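Local coordinates for VOC domain-containing protein (Streptococcus mutans, PDB 3L7T) that belongs to the glyoxalase/bleomycin resistance/dioxygenase superfamily, binds zinc, and may act as a lactoylglutathione lyase, at the interface of chains A and B. Numbering follows the deposited sequence. Chains: chain A/B, Putative uncharacterized protein.

The interface of chains A and B. Residues chain A 35, 37, 40-41, 44; chain B 113-114.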
# COMPACT_ATOMS: atom_id res chain seq x y z
N ASN A 35 -6.41 -15.85 -10.56
CA ASN A 35 -7.70 -15.89 -11.24
C ASN A 35 -7.82 -14.86 -12.33
O ASN A 35 -7.36 -13.73 -12.20
CB ASN A 35 -8.84 -15.71 -10.23
CG ASN A 35 -9.00 -16.92 -9.36
OD1 ASN A 35 -9.43 -17.98 -9.82
ND2 ASN A 35 -8.65 -16.77 -8.09
N ARG A 37 -10.58 -12.84 -14.70
CA ARG A 37 -11.95 -12.47 -14.97
C ARG A 37 -11.95 -11.29 -15.91
O ARG A 37 -11.93 -10.18 -15.49
CB ARG A 37 -12.69 -12.13 -13.70
CG ARG A 37 -12.86 -13.27 -12.73
CD ARG A 37 -13.84 -14.27 -13.24
NE ARG A 37 -14.13 -15.34 -12.29
CZ ARG A 37 -13.42 -16.44 -12.16
NH1 ARG A 37 -12.33 -16.63 -12.88
NH2 ARG A 37 -13.78 -17.35 -11.28
N ARG A 40 -13.82 -7.65 -15.68
CA ARG A 40 -14.12 -7.45 -14.30
C ARG A 40 -12.86 -7.05 -13.55
O ARG A 40 -12.77 -5.99 -13.00
CB ARG A 40 -14.77 -8.64 -13.65
CG ARG A 40 -15.01 -8.41 -12.20
CD ARG A 40 -16.32 -8.91 -11.79
NE ARG A 40 -16.48 -10.31 -12.10
CZ ARG A 40 -15.99 -11.30 -11.38
NH1 ARG A 40 -15.29 -11.06 -10.31
NH2 ARG A 40 -16.21 -12.53 -11.73
N HIS A 41 -11.88 -7.93 -13.52
CA HIS A 41 -10.62 -7.57 -12.85
C HIS A 41 -9.37 -8.11 -13.54
O HIS A 41 -8.31 -8.12 -12.94
CB HIS A 41 -10.64 -7.97 -11.37
CG HIS A 41 -10.61 -9.45 -11.13
ND1 HIS A 41 -9.64 -10.27 -11.67
CD2 HIS A 41 -11.35 -10.23 -10.31
CE1 HIS A 41 -9.83 -11.51 -11.24
NE2 HIS A 41 -10.86 -11.51 -10.42
N LYS A 44 -5.87 -11.45 -11.36
CA LYS A 44 -5.68 -11.12 -9.96
C LYS A 44 -4.84 -12.21 -9.34
O LYS A 44 -5.17 -13.40 -9.41
CB LYS A 44 -7.04 -11.04 -9.25
CG LYS A 44 -6.94 -10.70 -7.74
CD LYS A 44 -8.32 -10.68 -7.05
CE LYS A 44 -8.18 -10.26 -5.59
NZ LYS A 44 -7.85 -11.40 -4.66
N ASP B 113 -14.34 -12.45 -3.80
CA ASP B 113 -14.60 -13.31 -4.94
C ASP B 113 -14.13 -14.76 -4.74
O ASP B 113 -14.67 -15.68 -5.37
CB ASP B 113 -14.00 -12.74 -6.22
CG ASP B 113 -14.83 -11.60 -6.79
OD1 ASP B 113 -16.06 -11.60 -6.60
OD2 ASP B 113 -14.23 -10.66 -7.36
N TYR B 114 -13.11 -14.98 -3.91
CA TYR B 114 -12.48 -16.30 -3.85
C TYR B 114 -12.55 -16.99 -2.54
O TYR B 114 -12.26 -18.19 -2.48
CB TYR B 114 -11.04 -16.29 -4.39
CG TYR B 114 -11.06 -15.82 -5.79
CD1 TYR B 114 -11.76 -16.56 -6.74
CD2 TYR B 114 -10.74 -14.51 -6.09
CE1 TYR B 114 -11.98 -16.07 -8.00
CE2 TYR B 114 -10.89 -14.03 -7.36
CZ TYR B 114 -11.54 -14.82 -8.31
OH TYR B 114 -11.81 -14.32 -9.54
O HOH W 1 -14.50 -8.57 -8.75
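B:Tyr114, in the loop between strands 110-111 and 118-123 of one subunit, inserts its ring against the hairpin of the other, where A:Asn35 of strand 30-37 and A:His41 of the turn receive it; A:Lys44 of strand 42-49 stands at the margin, and A:Arg40 faces the neighbouring B:Asp113. The carboxamide of A:Asn35 lies flat on one face of the phenol ring, the two planes 7° apart, with the amide nitrogen ND2 3.4 Å from ring atom CD1 of B:Tyr114 and over the ring centre. With A:Asn35 CG anti to its carbonyl carbon, the first torsion carries the amide to the tyrosine, and the second (chi2 -70°) turns its plane parallel to the ring. B:Asp113 CB covers the opposite face near the rim, so the ring is held between its own neighbour and the partner subunit. At the tip, the phenol OH of B:Tyr114 meets the imidazole NE2 of A:His41 head-on in a hydrogen bond of 3.1 Å, nearly straight at 162°; which group donates is not settled. CB of the poorly ordered A:Arg37 on one face and A:Lys44 CD, toward the rim, on the other may help steady the imidazole. The same hydroxyl also sits over the A:Arg37 guanidinium. A:Arg40 and B:Asp113 slide past each other in opposite directions, their planes steeply inclined, and form a salt bridge, guanidinium NH1 3.2 Å from carboxylate OD2. No N-H of NH1 is aimed at OD2; a water 3.0 Å from A:Arg40 NH1 links it to B:Asp113 OD2 instead. This patch, repeated by the two-fold with the chains exchanged, fastens each subunit's loop to its partner's hairpin and probably helps hold the dimer together.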